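Local coordinates for protein putative alpha-galactosidase (Bacteroides fragilis, PDB 4NZJ) that probably cleaves terminal, non-reducing alpha-D-galactose residues from alpha-D-galactosides, as a family 27 glycoside hydrolase with a TIM barrel catalytic domain, at residues L98-M102 with I381-Q385; E116-L120 with Y169-L174; Q121-M126 with D363-M367; T340-S346 with A464-C468; D386-A392 with W404-A409. All blocks are in the same frame, centred on the assembly; numbering follows the deposited sequence.

Contact 1: residues L98-M102 with I381-Q385; sequences LTPPM and IAINQ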
# COMPACT_ATOMS: atom_id res chain seq x y z
N LEU A 98 -3.74 -8.28 5.31
CA LEU A 98 -3.07 -8.57 6.57
C LEU A 98 -1.78 -7.75 6.70
O LEU A 98 -1.25 -7.58 7.79
CB LEU A 98 -2.81 -10.07 6.71
CG LEU A 98 -4.10 -10.87 6.94
CD1 LEU A 98 -3.85 -12.37 6.80
CD2 LEU A 98 -4.70 -10.56 8.30
N THR A 99 -1.30 -7.25 5.56
CA THR A 99 -0.29 -6.18 5.49
C THR A 99 -0.86 -5.04 4.65
O THR A 99 -1.82 -5.24 3.90
CB THR A 99 1.02 -6.67 4.84
OG1 THR A 99 0.77 -7.05 3.48
CG2 THR A 99 1.59 -7.85 5.61
N PRO A 100 -0.29 -3.83 4.75
CA PRO A 100 -0.85 -2.73 3.96
C PRO A 100 -0.78 -2.99 2.46
O PRO A 100 0.17 -3.63 1.99
CB PRO A 100 0.03 -1.53 4.34
CG PRO A 100 0.54 -1.87 5.70
CD PRO A 100 0.74 -3.36 5.70
N PRO A 101 -1.76 -2.48 1.70
CA PRO A 101 -1.72 -2.68 0.25
C PRO A 101 -0.64 -1.84 -0.41
O PRO A 101 -0.39 -0.71 0.00
CB PRO A 101 -3.11 -2.23 -0.20
CG PRO A 101 -3.52 -1.23 0.81
CD PRO A 101 -2.89 -1.63 2.11
N MSE A 102 -0.01 -2.39 -1.44
CA MSE A 102 1.01 -1.69 -2.21
C MSE A 102 0.61 -1.73 -3.66
O MSE A 102 0.12 -2.75 -4.15
CB MSE A 102 2.35 -2.39 -2.04
CG MSE A 102 2.79 -2.49 -0.58
SE MSE A 102 4.48 -3.48 -0.43
CE MSE A 102 5.55 -2.44 -1.72
N ILE A 381 10.25 -1.21 3.11
CA ILE A 381 9.06 -1.98 2.75
C ILE A 381 8.84 -3.13 3.74
O ILE A 381 7.70 -3.40 4.15
CB ILE A 381 9.14 -2.49 1.31
CG1 ILE A 381 9.07 -1.29 0.35
CG2 ILE A 381 8.03 -3.49 1.02
CD1 ILE A 381 9.47 -1.60 -1.06
N ALA A 382 9.92 -3.80 4.15
CA ALA A 382 9.80 -4.88 5.13
C ALA A 382 9.20 -4.37 6.44
O ALA A 382 8.39 -5.06 7.07
CB ALA A 382 11.15 -5.54 5.38
N ILE A 383 9.57 -3.17 6.84
CA ILE A 383 8.97 -2.52 8.01
C ILE A 383 7.47 -2.26 7.77
O ILE A 383 6.65 -2.62 8.61
CB ILE A 383 9.73 -1.23 8.38
CG1 ILE A 383 11.09 -1.60 8.98
CG2 ILE A 383 8.91 -0.39 9.35
CD1 ILE A 383 12.05 -0.44 9.11
N ASN A 384 7.13 -1.65 6.64
CA ASN A 384 5.71 -1.42 6.28
C ASN A 384 4.88 -2.70 6.32
O ASN A 384 3.73 -2.70 6.79
CB ASN A 384 5.60 -0.83 4.88
CG ASN A 384 4.15 -0.56 4.46
OD1 ASN A 384 3.55 -1.36 3.74
ND2 ASN A 384 3.59 0.55 4.92
N GLN A 385 5.47 -3.78 5.83
CA GLN A 385 4.78 -5.06 5.70
C GLN A 385 4.92 -5.97 6.93
O GLN A 385 4.50 -7.13 6.90
CB GLN A 385 5.30 -5.78 4.44
CG GLN A 385 5.03 -5.02 3.15
CD GLN A 385 3.56 -5.05 2.75
OE1 GLN A 385 3.04 -6.09 2.35
NE2 GLN A 385 2.89 -3.92 2.88
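T99 and P100, in the loop before barrel strand 102-105, and M102, its first residue, meet Q385 just past the C-terminal end of helix 378-384. The Q385 amide makes two hydrogen bonds across the contact and a third to its neighbour N384. Its OE1 accepts from T99 OG1 at 2.7 Å. The hydroxyl sits above the carbonyl plane of the amide, 43° out of it. Its NE2 donates to P100 O at 2.9 Å in a nearly straight bond (171°). The second N-H of NE2 goes to N384 OD1, 2.8 Å away. Both acceptors lie close to the plane of the amide, which fixes its rotation. A bend at chi2 (-72°) folds the Q385 chain over to reach this place.

This loop precedes the first strand of the TIM barrel. P101 and M102 already make backbone bonds to L358 and to S137 and Y138, in or beside the two neighbouring strands. P18, from the N-terminal Ig-like domain, touches both T99 and Q385.

The P100 ring packs against the helix end, with CD 3.3 Å from N384 O and CG 3.6 Å from N384 OD1. N384 is held from behind, since its ND2 donates to S356 O. M102 is a selenomethionine. Its SE lies 3.7 Å from Q385 CD, and its CE reaches on to I381 CG2 at 3.8 Å.

Contact 2: residues E116-L120 with Y169-L174; sequences EELVL and YVADYL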
# COMPACT_ATOMS: atom_id res chain seq x y z
N GLU A 116 -7.23 1.12 -21.86
CA GLU A 116 -6.74 -0.25 -21.70
C GLU A 116 -5.24 -0.30 -21.96
O GLU A 116 -4.49 -0.85 -21.15
CB GLU A 116 -7.46 -1.17 -22.68
CG GLU A 116 -6.91 -2.60 -22.75
CD GLU A 116 -7.26 -3.30 -24.04
OE1 GLU A 116 -8.35 -3.89 -24.14
OE2 GLU A 116 -6.42 -3.29 -24.97
N GLU A 117 -4.83 0.26 -23.09
CA GLU A 117 -3.42 0.24 -23.50
C GLU A 117 -2.51 0.80 -22.41
O GLU A 117 -1.46 0.24 -22.12
CB GLU A 117 -3.22 1.02 -24.81
CG GLU A 117 -1.77 1.21 -25.23
CD GLU A 117 -1.07 -0.09 -25.56
OE1 GLU A 117 -1.77 -1.07 -25.91
OE2 GLU A 117 0.18 -0.15 -25.50
N LEU A 118 -2.93 1.91 -21.81
CA LEU A 118 -2.11 2.58 -20.81
C LEU A 118 -2.05 1.82 -19.48
O LEU A 118 -1.02 1.84 -18.80
CB LEU A 118 -2.58 4.02 -20.63
CG LEU A 118 -2.40 4.87 -21.90
CD1 LEU A 118 -3.15 6.19 -21.80
CD2 LEU A 118 -0.93 5.11 -22.22
N VAL A 119 -3.13 1.14 -19.10
CA VAL A 119 -3.08 0.28 -17.92
C VAL A 119 -2.10 -0.88 -18.16
O VAL A 119 -1.31 -1.21 -17.28
CB VAL A 119 -4.47 -0.30 -17.57
CG1 VAL A 119 -4.37 -1.26 -16.39
CG2 VAL A 119 -5.44 0.82 -17.23
N LEU A 120 -2.18 -1.49 -19.33
CA LEU A 120 -1.31 -2.63 -19.67
C LEU A 120 0.15 -2.22 -19.70
O LEU A 120 1.02 -2.94 -19.21
CB LEU A 120 -1.72 -3.26 -21.00
CG LEU A 120 -2.77 -4.38 -20.94
CD1 LEU A 120 -3.89 -4.10 -19.95
CD2 LEU A 120 -3.32 -4.67 -22.33
N TYR A 169 -10.98 -7.81 -19.69
CA TYR A 169 -9.74 -8.04 -20.45
C TYR A 169 -8.53 -7.54 -19.65
O TYR A 169 -7.51 -8.21 -19.55
CB TYR A 169 -9.79 -7.36 -21.82
CG TYR A 169 -8.58 -7.70 -22.66
CD1 TYR A 169 -7.41 -6.95 -22.56
CD2 TYR A 169 -8.59 -8.78 -23.54
CE1 TYR A 169 -6.29 -7.27 -23.31
CE2 TYR A 169 -7.48 -9.10 -24.29
CZ TYR A 169 -6.33 -8.35 -24.17
OH TYR A 169 -5.23 -8.68 -24.93
N VAL A 170 -8.67 -6.35 -19.08
CA VAL A 170 -7.61 -5.75 -18.28
C VAL A 170 -7.34 -6.60 -17.03
O VAL A 170 -6.20 -6.92 -16.73
CB VAL A 170 -7.98 -4.30 -17.87
CG1 VAL A 170 -6.94 -3.71 -16.94
CG2 VAL A 170 -8.16 -3.43 -19.11
N ALA A 171 -8.41 -6.99 -16.34
CA ALA A 171 -8.28 -7.84 -15.15
C ALA A 171 -7.52 -9.13 -15.47
O ALA A 171 -6.62 -9.54 -14.73
CB ALA A 171 -9.64 -8.15 -14.56
N ASP A 172 -7.89 -9.76 -16.58
CA ASP A 172 -7.27 -11.02 -16.98
C ASP A 172 -5.78 -10.84 -17.26
O ASP A 172 -4.96 -11.66 -16.83
CB ASP A 172 -7.96 -11.59 -18.22
CG ASP A 172 -9.35 -12.16 -17.93
OD1 ASP A 172 -9.72 -12.31 -16.75
OD2 ASP A 172 -10.07 -12.46 -18.89
N TYR A 173 -5.43 -9.77 -17.96
CA TYR A 173 -4.03 -9.45 -18.25
C TYR A 173 -3.24 -9.28 -16.97
O TYR A 173 -2.13 -9.81 -16.83
CB TYR A 173 -3.95 -8.18 -19.11
CG TYR A 173 -2.58 -7.88 -19.67
CD1 TYR A 173 -1.64 -7.19 -18.92
CD2 TYR A 173 -2.24 -8.25 -20.97
CE1 TYR A 173 -0.38 -6.90 -19.43
CE2 TYR A 173 -0.99 -7.96 -21.49
CZ TYR A 173 -0.07 -7.28 -20.73
OH TYR A 173 1.17 -7.00 -21.26
N LEU A 174 -3.81 -8.53 -16.03
CA LEU A 174 -3.18 -8.28 -14.73
C LEU A 174 -3.02 -9.58 -13.94
O LEU A 174 -1.95 -9.87 -13.43
CB LEU A 174 -3.97 -7.25 -13.92
CG LEU A 174 -3.57 -5.78 -14.13
CD1 LEU A 174 -3.34 -5.41 -15.58
CD2 LEU A 174 -4.62 -4.86 -13.50
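L120 of helix 116-128 packs against Y169 and Y173 of helix 166-176. These are neighbouring helices on the outside of the TIM barrel, following strands 102-105 and 138-140. The two segments run side by side in nearly the same direction. Their axes are 10.4 Å apart at an angle of 14°.

L120 can be followed outward from its CB, which comes within 4.2 Å of Y173 CE1. Next, CG stands over the centre of the Y173 ring, 3.6 Å from the centroid and only 9° off the ring normal. This is a CH-pi contact over the face. Both methyls stay near the Y173 ring, with L120 CD1 4.0 Å from Y173 CD1. CD2 also reaches the edge of the other tyrosine, 4.1 Å from Y169 CE1. With CG anti to the backbone N (chi1 -170°), the Y173 ring reaches across to L120, and its OH bonds D124, one turn further along the partner helix. R177 adds a cation-pi contact to the same ring.

E116 lies at the start of its helix. Its OE2 forms a salt bridge with R165, whose guanidinium also makes a cation-pi contact with Y169. The aliphatic part of E116 slides past V170, with E116 CG 3.9 Å from V170 CG2. Deeper in, I139 of the barrel wall touches V119. There V119 and V170 cross at about a right angle, their CG1 atoms 3.6 Å apart.

Contact 3: residues Q121-M126 with D363-M367; sequences QTADAM and DVRNM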
# COMPACT_ATOMS: atom_id res chain seq x y z
N GLN A 121 0.43 -1.04 -20.27
CA GLN A 121 1.79 -0.50 -20.26
C GLN A 121 2.30 -0.29 -18.84
O GLN A 121 3.47 -0.53 -18.54
CB GLN A 121 1.85 0.84 -20.99
CG GLN A 121 1.81 0.75 -22.50
CD GLN A 121 1.93 2.11 -23.15
OE1 GLN A 121 2.39 3.08 -22.53
NE2 GLN A 121 1.54 2.19 -24.42
N THR A 122 1.42 0.17 -17.96
CA THR A 122 1.77 0.38 -16.57
C THR A 122 2.11 -0.95 -15.88
O THR A 122 3.13 -1.04 -15.20
CB THR A 122 0.64 1.13 -15.84
OG1 THR A 122 0.52 2.44 -16.39
CG2 THR A 122 0.92 1.21 -14.35
N ALA A 123 1.27 -1.96 -16.07
CA ALA A 123 1.55 -3.31 -15.56
C ALA A 123 2.90 -3.84 -16.07
O ALA A 123 3.71 -4.34 -15.30
CB ALA A 123 0.43 -4.27 -15.95
N ASP A 124 3.15 -3.70 -17.37
CA ASP A 124 4.41 -4.17 -17.97
C ASP A 124 5.61 -3.48 -17.32
O ASP A 124 6.63 -4.11 -17.04
CB ASP A 124 4.42 -3.88 -19.47
CG ASP A 124 3.45 -4.75 -20.26
OD1 ASP A 124 2.88 -5.71 -19.71
OD2 ASP A 124 3.28 -4.48 -21.47
N ALA A 125 5.48 -2.17 -17.08
CA ALA A 125 6.57 -1.40 -16.49
C ALA A 125 6.84 -1.81 -15.04
O ALA A 125 7.99 -1.84 -14.61
CB ALA A 125 6.26 0.09 -16.56
N MSE A 126 5.79 -2.14 -14.30
CA MSE A 126 5.93 -2.56 -12.91
C MSE A 126 6.63 -3.90 -12.82
O MSE A 126 7.33 -4.19 -11.83
CB MSE A 126 4.57 -2.59 -12.22
CG MSE A 126 4.13 -1.16 -11.94
SE MSE A 126 2.25 -1.04 -11.37
CE MSE A 126 2.41 -1.82 -9.58
N ASP A 363 3.82 8.35 -12.56
CA ASP A 363 3.81 7.57 -13.79
C ASP A 363 4.93 6.55 -13.69
O ASP A 363 6.11 6.90 -13.81
CB ASP A 363 4.03 8.48 -15.01
CG ASP A 363 3.88 7.75 -16.34
OD1 ASP A 363 3.79 6.50 -16.38
OD2 ASP A 363 3.82 8.44 -17.38
N VAL A 364 4.58 5.29 -13.47
CA VAL A 364 5.58 4.27 -13.19
C VAL A 364 6.28 3.72 -14.44
O VAL A 364 7.15 2.86 -14.34
CB VAL A 364 5.01 3.12 -12.32
CG1 VAL A 364 4.57 3.64 -10.96
CG2 VAL A 364 3.87 2.40 -13.02
N ARG A 365 5.91 4.23 -15.62
CA ARG A 365 6.53 3.79 -16.87
C ARG A 365 7.88 4.45 -17.16
O ARG A 365 8.68 3.89 -17.90
CB ARG A 365 5.61 4.10 -18.05
CG ARG A 365 4.25 3.43 -18.01
CD ARG A 365 3.37 3.94 -19.13
NE ARG A 365 3.16 5.38 -19.02
CZ ARG A 365 2.66 6.16 -19.98
NH1 ARG A 365 2.29 5.66 -21.15
NH2 ARG A 365 2.53 7.46 -19.75
N ASN A 366 8.11 5.64 -16.59
CA ASN A 366 9.28 6.44 -16.96
C ASN A 366 9.93 7.14 -15.77
O ASN A 366 10.33 8.31 -15.85
CB ASN A 366 8.90 7.44 -18.06
CG ASN A 366 7.55 8.09 -17.80
OD1 ASN A 366 7.33 8.67 -16.73
ND2 ASN A 366 6.64 7.99 -18.77
N MSE A 367 10.06 6.42 -14.66
CA MSE A 367 10.69 7.00 -13.48
C MSE A 367 12.18 6.93 -13.60
O MSE A 367 12.73 6.12 -14.35
CB MSE A 367 10.22 6.30 -12.23
CG MSE A 367 8.73 6.56 -12.12
SE MSE A 367 8.12 6.01 -10.35
CE MSE A 367 8.30 4.06 -10.58
O HOH W 1 1.99 4.70 -15.00
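R365 bends at chi3 (-60°), and this brings its guanidinium round to both D363 and Q121. Q121 stretches out beyond its CG to meet it. R365 NH1 donates to Q121 OE1 at 2.9 Å, with an N-H...O angle of 153°. The oxygen comes in at the edge of the guanidinium, close to its plane. The NE and NH2 side grips D363 side-on. R365 NE bonds D363 OD1 at 2.9 Å, and NH2 forms a salt bridge with OD2, also at 2.9 Å. D363 OD1 takes a further bond from the backbone N of R365, which makes an Asx turn.

D363 to N366 form a type I turn in the loop after strand 358-360, the last strand of the TIM barrel. Helix 116-128 follows the first strand, 102-105, so the contact ties together elements on both sides of the barrel's closure. W104 of that first strand touches T122, M126 and V364.

V364 packs against the helix. Its CG2 is pressed to 3.4 Å from T122 CG2, tighter than usual, and lies 3.7 Å from M126 CG. One water donates to T122 OG1 and D363 OD1 and accepts from V364 N. T122 OG1 also bonds L118 O. A125 CB rests 3.7 Å from R365 CA.

Contact 4: residues T340-S346 with A464-C468; sequences TQEQYKS and APYQC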
# COMPACT_ATOMS: atom_id res chain seq x y z
N THR A 340 11.92 17.94 -2.76
CA THR A 340 13.30 17.51 -2.97
C THR A 340 13.40 15.99 -2.83
O THR A 340 12.49 15.34 -2.31
CB THR A 340 14.27 18.16 -1.96
OG1 THR A 340 14.08 17.58 -0.66
CG2 THR A 340 14.06 19.67 -1.90
N GLN A 341 14.51 15.43 -3.30
CA GLN A 341 14.76 13.99 -3.21
C GLN A 341 14.69 13.53 -1.75
O GLN A 341 14.06 12.51 -1.44
CB GLN A 341 16.12 13.63 -3.82
CG GLN A 341 16.58 12.19 -3.64
CD GLN A 341 15.87 11.20 -4.55
OE1 GLN A 341 15.22 11.57 -5.53
NE2 GLN A 341 16.02 9.91 -4.25
N GLU A 342 15.34 14.27 -0.86
CA GLU A 342 15.33 13.91 0.55
C GLU A 342 13.92 13.97 1.13
O GLU A 342 13.54 13.11 1.93
CB GLU A 342 16.27 14.80 1.36
CG GLU A 342 16.61 14.23 2.73
CD GLU A 342 17.55 13.04 2.63
OE1 GLU A 342 18.78 13.27 2.52
OE2 GLU A 342 17.09 11.88 2.66
N GLN A 343 13.15 14.97 0.72
CA GLN A 343 11.76 15.08 1.18
C GLN A 343 10.93 13.88 0.72
O GLN A 343 10.19 13.30 1.49
CB GLN A 343 11.14 16.39 0.70
CG GLN A 343 11.61 17.57 1.51
CD GLN A 343 11.19 18.90 0.93
OE1 GLN A 343 10.84 19.00 -0.25
NE2 GLN A 343 11.26 19.95 1.74
N TYR A 344 11.08 13.50 -0.55
CA TYR A 344 10.42 12.30 -1.05
C TYR A 344 10.83 11.03 -0.29
O TYR A 344 10.00 10.18 -0.01
CB TYR A 344 10.69 12.11 -2.54
CG TYR A 344 9.93 13.07 -3.45
CD1 TYR A 344 8.59 13.37 -3.23
CD2 TYR A 344 10.56 13.64 -4.55
CE1 TYR A 344 7.90 14.23 -4.08
CE2 TYR A 344 9.89 14.49 -5.40
CZ TYR A 344 8.56 14.78 -5.16
OH TYR A 344 7.90 15.64 -6.01
N LYS A 345 12.12 10.91 0.03
CA LYS A 345 12.61 9.76 0.79
C LYS A 345 11.97 9.71 2.18
O LYS A 345 11.57 8.64 2.65
CB LYS A 345 14.14 9.80 0.88
CG LYS A 345 14.78 8.74 1.77
CD LYS A 345 14.60 7.33 1.23
CE LYS A 345 15.19 6.29 2.18
NZ LYS A 345 16.65 6.47 2.40
N SER A 346 11.88 10.85 2.85
CA SER A 346 11.26 10.88 4.19
C SER A 346 9.77 10.57 4.13
O SER A 346 9.23 9.88 4.99
CB SER A 346 11.50 12.24 4.84
OG SER A 346 12.88 12.42 5.09
N ALA A 464 20.51 15.49 7.67
CA ALA A 464 20.48 16.59 6.72
C ALA A 464 19.09 17.23 6.78
O ALA A 464 18.17 16.66 7.38
CB ALA A 464 20.76 16.08 5.31
N PRO A 465 18.93 18.42 6.15
CA PRO A 465 17.59 19.00 6.10
C PRO A 465 16.56 18.00 5.56
O PRO A 465 16.84 17.30 4.58
CB PRO A 465 17.76 20.19 5.16
CG PRO A 465 19.21 20.57 5.30
CD PRO A 465 19.91 19.26 5.46
N TYR A 466 15.41 17.91 6.22
CA TYR A 466 14.31 17.07 5.78
C TYR A 466 14.56 15.56 5.85
O TYR A 466 13.71 14.79 5.43
CB TYR A 466 13.90 17.43 4.34
CG TYR A 466 13.77 18.91 4.12
CD1 TYR A 466 12.94 19.67 4.94
CD2 TYR A 466 14.47 19.56 3.11
CE1 TYR A 466 12.82 21.03 4.77
CE2 TYR A 466 14.34 20.93 2.93
CZ TYR A 466 13.51 21.65 3.76
OH TYR A 466 13.36 23.00 3.60
N GLN A 467 15.70 15.14 6.40
CA GLN A 467 16.09 13.74 6.34
C GLN A 467 15.46 12.89 7.45
O GLN A 467 15.30 13.34 8.59
CB GLN A 467 17.62 13.59 6.41
CG GLN A 467 18.09 12.15 6.28
CD GLN A 467 19.59 12.02 6.13
OE1 GLN A 467 20.35 12.83 6.65
NE2 GLN A 467 20.02 10.98 5.42
N CYS A 468 15.15 11.65 7.10
CA CYS A 468 14.66 10.66 8.04
C CYS A 468 15.62 9.48 8.01
O CYS A 468 15.84 8.89 6.95
CB CYS A 468 13.27 10.21 7.63
SG CYS A 468 12.51 9.05 8.77
O HOH W 2 15.16 10.99 4.24
O HOH W 3 18.72 9.71 2.59
O HOH W 4 17.51 8.82 4.75
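S346 OG donates a short hydrogen bond, 2.5 Å, to Y466 O, approaching in the carbonyl plane. Beside it, Q343 lies along Y466, the two side chains pointing the same way. Q343 NE2 stands 3.2 Å above the plane of the Y466 ring, over its centre. The amide is tilted 55° against the ring rather than stacked flat on it. E342 bends at chi2 (72°) and lays its CG on the turn, 3.6 Å from P465 O and 3.7 Å from Q467 CA.

A water fills the next position. It donates to E342 OE2 at 2.6 Å and to S346 OG at 2.8 Å, and it accepts from C468 N at 2.9 Å. The water thus serves a backbone N-H that S346 OG approaches at a poor angle. Two more waters sit by E342 OE2 and C468 O; their bonds to Q467 NE2, and that of one to K345 NZ, are weak.

Bonds within each segment position both partners. T340 and Q343 form a capping box at the start of the helix. T340 N donates to Q343 OE1 at 2.9 Å, which leaves NE2 turned to the tyrosine ring. Q343 N returns a bond to T340 OG1. A464 to Q467 form a type II turn, braced by a bond from A464 N to Q467 OE1.

W283 meets Y466 edge-to-face and also touches Q343. Helix 341-353 belongs to the TIM barrel domain and packs on helix 369-375 as well. The turn joins strands 458-463 and 468-473 of the C-terminal beta domain, and F418 of strand 413-419 touches both S346 and C468.

Contact 5: residues D386-A392 with W404-A409; sequences DVLGRQA and WVKPLA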
# COMPACT_ATOMS: atom_id res chain seq x y z
N ASP A 386 5.49 -5.46 8.01
CA ASP A 386 5.66 -6.28 9.21
C ASP A 386 4.33 -6.87 9.66
O ASP A 386 3.34 -6.15 9.77
CB ASP A 386 6.27 -5.47 10.35
CG ASP A 386 6.60 -6.33 11.56
OD1 ASP A 386 7.64 -7.03 11.53
OD2 ASP A 386 5.81 -6.34 12.53
N VAL A 387 4.32 -8.17 9.96
CA VAL A 387 3.07 -8.88 10.23
C VAL A 387 2.34 -8.41 11.49
O VAL A 387 1.13 -8.60 11.61
CB VAL A 387 3.27 -10.42 10.27
CG1 VAL A 387 3.87 -10.92 8.96
CG2 VAL A 387 4.12 -10.84 11.46
N LEU A 388 3.04 -7.78 12.42
CA LEU A 388 2.36 -7.26 13.61
C LEU A 388 1.40 -6.12 13.23
O LEU A 388 0.36 -5.95 13.85
CB LEU A 388 3.37 -6.79 14.67
CG LEU A 388 2.78 -6.42 16.03
CD1 LEU A 388 2.11 -7.61 16.71
CD2 LEU A 388 3.86 -5.83 16.92
N GLY A 389 1.76 -5.37 12.20
CA GLY A 389 0.86 -4.38 11.61
C GLY A 389 0.61 -3.16 12.47
O GLY A 389 -0.47 -2.56 12.40
N ARG A 390 1.59 -2.78 13.27
CA ARG A 390 1.46 -1.60 14.13
C ARG A 390 1.79 -0.33 13.34
O ARG A 390 2.83 -0.25 12.68
CB ARG A 390 2.37 -1.71 15.35
CG ARG A 390 2.05 -2.86 16.29
CD ARG A 390 1.07 -2.47 17.39
NE ARG A 390 1.34 -3.20 18.63
CZ ARG A 390 0.82 -4.38 18.94
NH1 ARG A 390 -0.02 -4.99 18.11
NH2 ARG A 390 1.13 -4.96 20.09
N GLN A 391 0.91 0.66 13.41
CA GLN A 391 1.20 1.98 12.89
C GLN A 391 2.12 2.65 13.90
O GLN A 391 1.81 2.72 15.09
CB GLN A 391 -0.08 2.79 12.71
CG GLN A 391 0.14 4.26 12.40
CD GLN A 391 -1.11 4.95 11.88
OE1 GLN A 391 -1.90 4.34 11.15
NE2 GLN A 391 -1.28 6.21 12.24
N ALA A 392 3.27 3.15 13.44
CA ALA A 392 4.21 3.82 14.34
C ALA A 392 3.54 4.96 15.10
O ALA A 392 2.73 5.69 14.55
CB ALA A 392 5.39 4.37 13.56
N TRP A 404 9.61 8.62 15.71
CA TRP A 404 8.50 7.68 15.51
C TRP A 404 8.98 6.29 15.88
O TRP A 404 10.12 5.93 15.59
CB TRP A 404 8.06 7.68 14.05
CG TRP A 404 7.45 8.95 13.56
CD1 TRP A 404 8.10 10.10 13.23
CD2 TRP A 404 6.07 9.17 13.27
NE1 TRP A 404 7.20 11.04 12.78
CE2 TRP A 404 5.95 10.49 12.79
CE3 TRP A 404 4.91 8.38 13.38
CZ2 TRP A 404 4.72 11.05 12.42
CZ3 TRP A 404 3.69 8.94 13.01
CH2 TRP A 404 3.60 10.26 12.54
N VAL A 405 8.10 5.50 16.49
CA VAL A 405 8.48 4.18 17.01
C VAL A 405 7.44 3.15 16.60
O VAL A 405 6.24 3.33 16.86
CB VAL A 405 8.60 4.21 18.54
CG1 VAL A 405 9.04 2.85 19.07
CG2 VAL A 405 9.56 5.30 18.97
N LYS A 406 7.91 2.06 15.99
CA LYS A 406 7.04 0.99 15.49
C LYS A 406 7.51 -0.36 16.06
O LYS A 406 8.55 -0.87 15.64
CB LYS A 406 7.10 0.96 13.96
CG LYS A 406 6.05 0.08 13.26
CD LYS A 406 6.45 -0.12 11.81
CE LYS A 406 5.30 -0.50 10.88
NZ LYS A 406 4.56 -1.72 11.30
N PRO A 407 6.74 -0.94 16.99
CA PRO A 407 7.06 -2.29 17.44
C PRO A 407 6.91 -3.29 16.29
O PRO A 407 6.02 -3.13 15.46
CB PRO A 407 6.01 -2.56 18.53
CG PRO A 407 5.51 -1.21 18.93
CD PRO A 407 5.57 -0.39 17.69
N LEU A 408 7.79 -4.29 16.24
CA LEU A 408 7.80 -5.30 15.18
C LEU A 408 7.45 -6.67 15.74
O LEU A 408 7.56 -6.90 16.94
CB LEU A 408 9.17 -5.34 14.49
CG LEU A 408 9.69 -4.02 13.93
CD1 LEU A 408 11.12 -4.18 13.43
CD2 LEU A 408 8.80 -3.52 12.80
N ALA A 409 7.04 -7.59 14.87
CA ALA A 409 6.56 -8.90 15.31
C ALA A 409 7.61 -9.70 16.07
O ALA A 409 7.28 -10.45 17.00
CB ALA A 409 6.05 -9.71 14.12
O HOH W 5 3.14 -3.30 9.40
O HOH W 6 4.66 -3.80 13.17
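A392 sits in the tight, buried part of this contact, against W404, V405 and K406. A392 CA makes a CA-H...O contact with V405 O at 3.3 Å. A392 O lies at the edge of the W404 ring, 3.7 Å from CE3, and W404 NE1 is bonded to D402.

K406 runs from this packing into a group of polar atoms. Its chain is extended until a final bend at chi4 (-56°). NZ then donates to R390 O at 2.7 Å and to two waters. One water donates to D386 O. The other donates to D386 OD2 and P407 O and accepts from R390 N. D386 OD2 is 4.9 Å from K406 NZ, so the link between these probably opposite charges runs through this water. D386 OD2 takes L388 N, two residues on, from above the carboxylate plane (54° out of it), which makes an Asx turn. It also takes A409 N on its syn lone pair at 2.9 Å. That grip pins the type I turn D386 to G389 onto the loop just after the strand.

The other end is more open to solvent, with V387, R390 and A409 exposed. L388 packs loosely there, its CD2 4.2 Å from P407 CB and its CB 4.0 Å from A409 CB. V387 CG2, though, lies 3.5 Å from A409 CB.

The loop 386-392 links helix 378-384 of the TIM barrel domain to strand 393-397, which pairs antiparallel with 401-407 at the edge of the C-terminal sheet. K406 pairs onward with A414 of strand 413-419. M353 of helix 341-353 touches A392, W404 and K406.

Overall arrangement
After the N-terminal Ig-like domain the chain reaches 98-102, where contact 1 opens. Its long loop closes only at 381-385 and holds contacts 2 and 3 within it. These two share helix 116-128 and cross along the chain: contact 2 closes at 169-174, contact 3 at 363-367. They also touch each other. Contact 4 opens at 340-346 and closes at 464-468, so it crosses both 1 and 3. Contact 5, at 386-392 and 404-409, falls inside contact 4's loop and begins directly after contact 1 ends. Contacts 1 to 3 join parts of the barrel domain, while 4 and 5 join it, or the chain leaving it, to the C-terminal beta domain.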